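Local coordinates for putative uncharacterized protein (Ustilago maydis, PDB 4GNX) that binds single-stranded DNA as a subunit of replication protein A, through OB-fold domains, one of which carries a zinc site, at residues C[304-308]-C[374-378]; C[399-404]-C[421-427]. One frame throughout, in Å; residues are numbered along the deposited sequence.

How the interactions relate
Both interactions belong to the C-terminal OB domain and are connected through its antiparallel sheet, in which strands 290-310 and 398-411 are neighbours. Interaction 1 packs the end region of strand 290-310 against helix 374-381, on the part of the domain that meets nucleotides of chain G. Interaction 2 pairs strand 398-411 with strand 414-426. Their centres lie 21 Å apart and their nearest atoms about 11 Å, so they do not touch. Within 304-308, Glu304, Asn305 and Tyr308 approach nucleotides of chain G, whereas the nearest atom of 399-404 with 421-427 stays about 6 Å from the DNA.

Interaction 1: C[304-308]-C[374-378]; sequences ENLYY and AGELH. With nucleotides of chain G.
The phenol ring of Tyr307 has the backbone oxygen of Ala374 over one face, toward the rim, and at its edge a methyl of Leu377, with Tyr307 CE2 and Leu377 CD1 3.9 Å apart. Beyond the hydroxyl lies His378. The two rings meet obliquely, centroids 5.7 Å apart and planes at 82°, and the phenol end comes in at the edge of the imidazole, leaving Tyr307 OH 3.2 Å from His378 CD2. The His378 ring also stacks on Tyr342 of strand 341-352. A chi1 of 53°, which tucks CG in above the residue's own backbone, lets Tyr307 extend its ring along the helix from Ala374 to His378. At the near end of that path the link is purely apolar, Tyr307 CB to Ala374 CB at 4.1 Å. Leu306 adds a second apolar contact: its CD1 meets Leu377 CD1 at 3.5 Å, the two side chains crossing at about a right angle, with Leu392 and Phe388 of helix 385-395 packed nearby.

Tyr308 points away from the helix, and its ring meets the DNA. Over one face of that ring, near the rim, sits C5' of DT14 of chain G, 3.8 Å from Tyr308 CD1. Its hydroxyl approaches the sugar of DT13 of chain G and is hydrogen-bonded to the backbone oxygen of Asn317. Successive residues thus serve different partners, Tyr307 the helix and Tyr308 the nucleic acid, through the alternation of an extended strand, on the ssDNA-binding face of the OB-fold, where aromatic side chains commonly pack against the nucleotides.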
loop_
_atom_site.group_PDB
_atom_site.type_symbol
_atom_site.label_atom_id
_atom_site.label_comp_id
_atom_site.label_asym_id
_atom_site.label_seq_id
_atom_site.Cartn_x
_atom_site.Cartn_y
_atom_site.Cartn_z
ATOM N N GLU C 304 11.559 9.998 -29.446
ATOM C CA GLU C 304 12.703 9.599 -30.247
ATOM C C GLU C 304 13.264 8.265 -29.767
ATOM O O GLU C 304 13.459 8.053 -28.559
ATOM C CB GLU C 304 13.789 10.680 -30.262
ATOM C CG GLU C 304 14.176 11.240 -28.897
ATOM C CD GLU C 304 15.671 11.494 -28.765
ATOM O OE1 GLU C 304 16.438 11.059 -29.657
ATOM O OE2 GLU C 304 16.086 12.118 -27.762
ATOM N N ASN C 305 13.480 7.375 -30.738
ATOM C CA ASN C 305 14.020 6.041 -30.521
ATOM C C ASN C 305 13.166 5.136 -29.620
ATOM O O ASN C 305 13.684 4.360 -28.824
ATOM C CB ASN C 305 15.456 6.140 -30.016
ATOM C CG ASN C 305 16.262 4.899 -30.327
ATOM O OD1 ASN C 305 16.763 4.238 -29.414
ATOM N ND2 ASN C 305 16.383 4.560 -31.623
ATOM N N LEU C 306 11.852 5.239 -29.760
ATOM C CA LEU C 306 10.910 4.411 -29.005
ATOM C C LEU C 306 11.051 2.956 -29.417
ATOM O O LEU C 306 10.924 2.047 -28.604
ATOM C CB LEU C 306 9.482 4.865 -29.301
ATOM C CG LEU C 306 8.439 4.971 -28.192
ATOM C CD1 LEU C 306 7.098 5.267 -28.830
ATOM C CD2 LEU C 306 8.336 3.754 -27.272
ATOM N N TYR C 307 11.289 2.744 -30.703
ATOM C CA TYR C 307 11.426 1.406 -31.227
ATOM C C TYR C 307 12.552 1.300 -32.245
ATOM O O TYR C 307 12.964 2.288 -32.847
ATOM C CB TYR C 307 10.107 0.917 -31.820
ATOM C CG TYR C 307 9.503 1.844 -32.838
ATOM C CD1 TYR C 307 10.023 1.924 -34.137
ATOM C CD2 TYR C 307 8.404 2.632 -32.515
ATOM C CE1 TYR C 307 9.466 2.767 -35.084
ATOM C CE2 TYR C 307 7.834 3.473 -33.458
ATOM C CZ TYR C 307 8.372 3.536 -34.736
ATOM O OH TYR C 307 7.820 4.366 -35.673
ATOM N N TYR C 308 13.063 0.087 -32.387
ATOM C CA TYR C 308 14.130 -0.200 -33.315
ATOM C C TYR C 308 13.616 -1.213 -34.312
ATOM O O TYR C 308 12.617 -1.894 -34.050
ATOM C CB TYR C 308 15.392 -0.705 -32.593
ATOM C CG TYR C 308 15.287 -2.081 -31.983
ATOM C CD1 TYR C 308 15.892 -3.194 -32.590
ATOM C CD2 TYR C 308 14.586 -2.277 -30.791
ATOM C CE1 TYR C 308 15.784 -4.459 -32.029
ATOM C CE2 TYR C 308 14.476 -3.536 -30.222
ATOM C CZ TYR C 308 15.069 -4.616 -30.842
ATOM O OH TYR C 308 14.932 -5.836 -30.247
ATOM N N ALA C 374 4.639 -2.373 -31.509
ATOM C CA ALA C 374 5.534 -1.382 -32.125
ATOM C C ALA C 374 5.295 -1.220 -33.634
ATOM O O ALA C 374 5.503 -0.133 -34.192
ATOM C CB ALA C 374 6.993 -1.701 -31.832
ATOM N N GLY C 375 4.843 -2.302 -34.270
ATOM C CA GLY C 375 4.455 -2.280 -35.675
ATOM C C GLY C 375 3.264 -1.372 -35.902
ATOM O O GLY C 375 3.267 -0.550 -36.828
ATOM N N GLU C 376 2.254 -1.510 -35.039
ATOM C CA GLU C 376 1.022 -0.719 -35.130
ATOM C C GLU C 376 1.304 0.776 -34.915
ATOM O O GLU C 376 0.706 1.652 -35.556
ATOM C CB GLU C 376 0.004 -1.206 -34.096
ATOM C CG GLU C 376 -0.573 -2.603 -34.312
ATOM C CD GLU C 376 -1.436 -3.086 -33.136
ATOM O OE1 GLU C 376 -0.888 -3.304 -32.027
ATOM O OE2 GLU C 376 -2.667 -3.268 -33.319
ATOM N N LEU C 377 2.219 1.055 -34.000
ATOM C CA LEU C 377 2.609 2.414 -33.709
ATOM C C LEU C 377 3.275 3.056 -34.914
ATOM O O LEU C 377 2.956 4.190 -35.287
ATOM C CB LEU C 377 3.575 2.425 -32.534
ATOM C CG LEU C 377 3.381 3.511 -31.488
ATOM C CD1 LEU C 377 4.751 4.012 -31.099
ATOM C CD2 LEU C 377 2.504 4.658 -31.969
ATOM N N HIS C 378 4.203 2.302 -35.513
ATOM C CA HIS C 378 4.986 2.715 -36.674
ATOM C C HIS C 378 4.107 3.145 -37.809
ATOM O O HIS C 378 4.282 4.219 -38.368
ATOM C CB HIS C 378 5.890 1.563 -37.095
ATOM C CG HIS C 378 6.765 1.880 -38.271
ATOM N ND1 HIS C 378 6.537 1.370 -39.493
ATOM C CD2 HIS C 378 7.884 2.706 -38.387
ATOM C CE1 HIS C 378 7.463 1.842 -40.354
ATOM N NE2 HIS C 378 8.290 2.654 -39.675
ATOM P P DT G 13 18.688 -10.593 -28.838
ATOM O OP1 DT G 13 18.064 -10.338 -30.154
ATOM O OP2 DT G 13 19.946 -11.385 -28.784
ATOM O "O5'" DT G 13 18.919 -9.197 -28.096
ATOM C "C5'" DT G 13 19.234 -7.982 -28.813
ATOM C "C4'" DT G 13 18.100 -6.985 -28.703
ATOM O "O4'" DT G 13 17.025 -7.533 -27.920
ATOM C "C3'" DT G 13 18.446 -5.670 -28.016
ATOM O "O3'" DT G 13 18.767 -4.696 -29.002
ATOM C "C2'" DT G 13 17.128 -5.222 -27.405
ATOM C "C1'" DT G 13 16.251 -6.468 -27.384
ATOM N N1 DT G 13 15.830 -6.862 -26.036
ATOM C C2 DT G 13 14.532 -7.283 -25.836
ATOM O O2 DT G 13 13.697 -7.323 -26.727
ATOM N N3 DT G 13 14.244 -7.649 -24.543
ATOM C C4 DT G 13 15.104 -7.640 -23.460
ATOM O O4 DT G 13 14.699 -7.996 -22.355
ATOM C C5 DT G 13 16.452 -7.190 -23.746
ATOM C C7 DT G 13 17.456 -7.146 -22.638
ATOM C C6 DT G 13 16.741 -6.832 -25.002
ATOM P P DT G 19 13.579 13.853 -24.845
ATOM O OP1 DT G 19 12.418 12.958 -24.621
ATOM O OP2 DT G 19 14.686 13.392 -25.719
ATOM O "O5'" DT G 19 12.992 15.185 -25.505
ATOM C "C5'" DT G 19 12.801 16.406 -24.759
ATOM C "C4'" DT G 19 11.537 16.333 -23.933
ATOM O "O4'" DT G 19 11.826 15.703 -22.665
ATOM C "C3'" DT G 19 10.935 17.680 -23.556
ATOM O "O3'" DT G 19 9.561 17.455 -23.227
ATOM C "C2'" DT G 19 11.723 18.046 -22.312
ATOM C "C1'" DT G 19 11.919 16.689 -21.636
ATOM N N1 DT G 19 13.209 16.491 -20.935
ATOM C C2 DT G 19 13.286 15.462 -20.022
ATOM O O2 DT G 19 12.344 14.731 -19.758
ATOM N N3 DT G 19 14.516 15.319 -19.423
ATOM C C4 DT G 19 15.646 16.083 -19.643
ATOM O O4 DT G 19 16.681 15.834 -19.029
ATOM C C5 DT G 19 15.494 17.144 -20.616
ATOM C C7 DT G 19 16.664 18.024 -20.921
ATOM C C6 DT G 19 14.301 17.289 -21.208
ATOM P P DT G 14 20.281 -4.404 -29.359
ATOM O OP1 DT G 14 20.598 -5.251 -30.541
ATOM O OP2 DT G 14 21.118 -4.490 -28.136
ATOM O "O5'" DT G 14 20.116 -2.873 -29.757
ATOM C "C5'" DT G 14 18.929 -2.424 -30.429
ATOM C "C4'" DT G 14 19.000 -0.929 -30.629
ATOM O "O4'" DT G 14 18.364 -0.284 -29.505
ATOM C "C3'" DT G 14 20.422 -0.374 -30.691
ATOM O "O3'" DT G 14 20.567 0.681 -31.643
ATOM C "C2'" DT G 14 20.683 0.127 -29.284
ATOM C "C1'" DT G 14 19.304 0.456 -28.738
ATOM N N1 DT G 14 19.147 0.065 -27.325
ATOM C C2 DT G 14 18.892 1.054 -26.400
ATOM O O2 DT G 14 18.762 2.230 -26.700
ATOM N N3 DT G 14 18.787 0.609 -25.103
ATOM C C4 DT G 14 18.914 -0.693 -24.653
ATOM O O4 DT G 14 18.790 -0.942 -23.457
ATOM C C5 DT G 14 19.188 -1.678 -25.678
ATOM C C7 DT G 14 19.348 -3.113 -25.286
ATOM C C6 DT G 14 19.292 -1.254 -26.944
#

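Interaction 2: C[399-404]-C[421-427]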
loop_
_atom_site.group_PDB
_atom_site.type_symbol
_atom_site.label_atom_id
_atom_site.label_comp_id
_atom_site.label_asym_id
_atom_site.label_seq_id
_atom_site.Cartn_x
_atom_site.Cartn_y
_atom_site.Cartn_z
ATOM N N MET C 399 -1.615 4.731 -14.188
ATOM C CA MET C 399 -0.960 4.233 -12.979
ATOM C C MET C 399 -0.702 2.724 -12.985
ATOM O O MET C 399 -1.591 1.922 -13.311
ATOM C CB MET C 399 -1.811 4.605 -11.773
ATOM C CG MET C 399 -1.030 4.703 -10.481
ATOM S SD MET C 399 -1.976 5.452 -9.140
ATOM C CE MET C 399 -2.665 6.902 -9.969
ATOM N N TYR C 400 0.511 2.331 -12.599
ATOM C CA TYR C 400 0.887 0.910 -12.657
ATOM C C TYR C 400 1.628 0.425 -11.445
ATOM O O TYR C 400 2.353 1.189 -10.815
ATOM C CB TYR C 400 1.782 0.617 -13.878
ATOM C CG TYR C 400 1.126 0.892 -15.192
ATOM C CD1 TYR C 400 1.139 2.161 -15.746
ATOM C CD2 TYR C 400 0.473 -0.109 -15.858
ATOM C CE1 TYR C 400 0.517 2.421 -16.941
ATOM C CE2 TYR C 400 -0.153 0.131 -17.060
ATOM C CZ TYR C 400 -0.126 1.395 -17.596
ATOM O OH TYR C 400 -0.749 1.609 -18.802
ATOM N N MET C 401 1.462 -0.857 -11.138
ATOM C CA MET C 401 2.432 -1.555 -10.321
ATOM C C MET C 401 3.554 -1.986 -11.236
ATOM O O MET C 401 3.319 -2.660 -12.233
ATOM C CB MET C 401 1.826 -2.761 -9.621
ATOM C CG MET C 401 1.367 -2.491 -8.186
ATOM S SD MET C 401 2.648 -1.873 -7.056
ATOM C CE MET C 401 4.034 -2.913 -7.524
ATOM N N PHE C 402 4.770 -1.574 -10.912
ATOM C CA PHE C 402 5.930 -1.917 -11.717
ATOM C C PHE C 402 6.855 -2.863 -10.975
ATOM O O PHE C 402 7.287 -2.594 -9.859
ATOM C CB PHE C 402 6.732 -0.659 -12.062
ATOM C CG PHE C 402 6.056 0.266 -13.015
ATOM C CD1 PHE C 402 5.590 1.498 -12.579
ATOM C CD2 PHE C 402 5.921 -0.071 -14.355
ATOM C CE1 PHE C 402 4.971 2.374 -13.452
ATOM C CE2 PHE C 402 5.307 0.796 -15.240
ATOM C CZ PHE C 402 4.833 2.025 -14.790
ATOM N N ASN C 403 7.176 -3.967 -11.611
ATOM C CA ASN C 403 8.142 -4.886 -11.063
ATOM C C ASN C 403 9.460 -4.671 -11.784
ATOM O O ASN C 403 9.541 -4.773 -13.009
ATOM C CB ASN C 403 7.657 -6.326 -11.221
ATOM C CG ASN C 403 8.483 -7.294 -10.416
ATOM O OD1 ASN C 403 8.951 -6.951 -9.333
ATOM N ND2 ASN C 403 8.689 -8.504 -10.941
ATOM N N CYS C 404 10.497 -4.362 -11.024
ATOM C CA CYS C 404 11.751 -3.946 -11.630
ATOM C C CYS C 404 12.978 -4.621 -11.079
ATOM O O CYS C 404 13.009 -5.071 -9.930
ATOM C CB CYS C 404 11.964 -2.445 -11.456
ATOM S SG CYS C 404 10.537 -1.425 -11.819
ATOM N N ILE C 421 11.887 -2.653 -16.399
ATOM C CA ILE C 421 10.590 -3.191 -16.088
ATOM C C ILE C 421 10.588 -4.657 -16.503
ATOM O O ILE C 421 10.908 -4.983 -17.638
ATOM C CB ILE C 421 9.480 -2.389 -16.798
ATOM C CG1 ILE C 421 9.462 -0.951 -16.247
ATOM C CG2 ILE C 421 8.129 -3.047 -16.582
ATOM C CD1 ILE C 421 8.829 0.107 -17.132
ATOM N N SER C 422 10.268 -5.535 -15.562
ATOM C CA SER C 422 10.071 -6.939 -15.864
ATOM C C SER C 422 8.575 -7.272 -16.001
ATOM O O SER C 422 8.170 -8.038 -16.884
ATOM C CB SER C 422 10.775 -7.821 -14.831
ATOM O OG SER C 422 10.383 -7.491 -13.518
ATOM N N ARG C 423 7.752 -6.701 -15.126
ATOM C CA ARG C 423 6.304 -6.713 -15.337
ATOM C C ARG C 423 5.712 -5.383 -14.952
ATOM O O ARG C 423 6.162 -4.753 -14.013
ATOM C CB ARG C 423 5.614 -7.829 -14.550
ATOM C CG ARG C 423 4.460 -8.471 -15.312
ATOM C CD ARG C 423 3.577 -9.358 -14.439
ATOM N NE ARG C 423 2.392 -8.659 -13.912
ATOM C CZ ARG C 423 1.287 -9.268 -13.471
ATOM N NH1 ARG C 423 1.203 -10.598 -13.494
ATOM N NH2 ARG C 423 0.259 -8.551 -13.015
ATOM N N ALA C 424 4.717 -4.944 -15.705
ATOM C CA ALA C 424 3.890 -3.813 -15.301
ATOM C C ALA C 424 2.423 -4.239 -15.280
ATOM O O ALA C 424 1.889 -4.704 -16.273
ATOM C CB ALA C 424 4.097 -2.636 -16.232
ATOM N N ALA C 425 1.785 -4.126 -14.131
ATOM C CA ALA C 425 0.365 -4.439 -14.033
ATOM C C ALA C 425 -0.386 -3.158 -13.737
ATOM O O ALA C 425 0.123 -2.303 -13.016
ATOM C CB ALA C 425 0.120 -5.470 -12.950
ATOM N N PRO C 426 -1.590 -3.004 -14.315
ATOM C CA PRO C 426 -2.397 -1.809 -14.023
ATOM C C PRO C 426 -2.911 -1.883 -12.586
ATOM O O PRO C 426 -3.263 -2.957 -12.119
ATOM C CB PRO C 426 -3.544 -1.920 -15.021
ATOM C CG PRO C 426 -3.683 -3.393 -15.246
ATOM C CD PRO C 426 -2.293 -3.950 -15.202
ATOM N N VAL C 427 -2.921 -0.763 -11.884
ATOM C CA VAL C 427 -3.351 -0.750 -10.483
ATOM C C VAL C 427 -4.771 -1.282 -10.253
ATOM O O VAL C 427 -5.713 -0.915 -10.970
ATOM C CB VAL C 427 -3.254 0.670 -9.890
ATOM C CG1 VAL C 427 -3.852 0.711 -8.482
ATOM C CG2 VAL C 427 -1.803 1.174 -9.905
#
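Antiparallel strand pairing joins 399-404 to 421-427 in the hairpin of strands 398-411 and 414-426. Met401 and Ala425 form a hydrogen-bonded pair: Met401 N reaches Ala425 O at 2.7 Å, and Ala425 N returns to Met401 O. Asn403 N then bonds to Arg423 O at 2.7 Å. Opposite Asn403 the register slips by one residue, since both Ser422 and Arg423 face it, making a classic beta bulge. Asn403 O is gripped there by two donors of Ser422. The backbone N arrives nearly head-on at 2.8 Å, while chi1 of 54° swings OG to a place above the carbonyl plane. A weak bond from Arg423 N adds to these.

The hairpin supplies two neighbouring strands of the OB-fold, and Ile421 bonds on through its backbone to Ser360 of strand 355-362, consistent with the curling of the sheet into the closed barrel of this fold. On the buried face Phe402 CD2 lies 3.7 Å from Ala424 CB, with Ile421 CD1 also against the ring and Leu359 of strand 355-362 beyond. Tyr400 leans the edge of its ring toward Ala425 O, while Leu369 of helix 363-370 packs on it. At the far end Val427 CG2 meets Met399 CG at 3.7 Å.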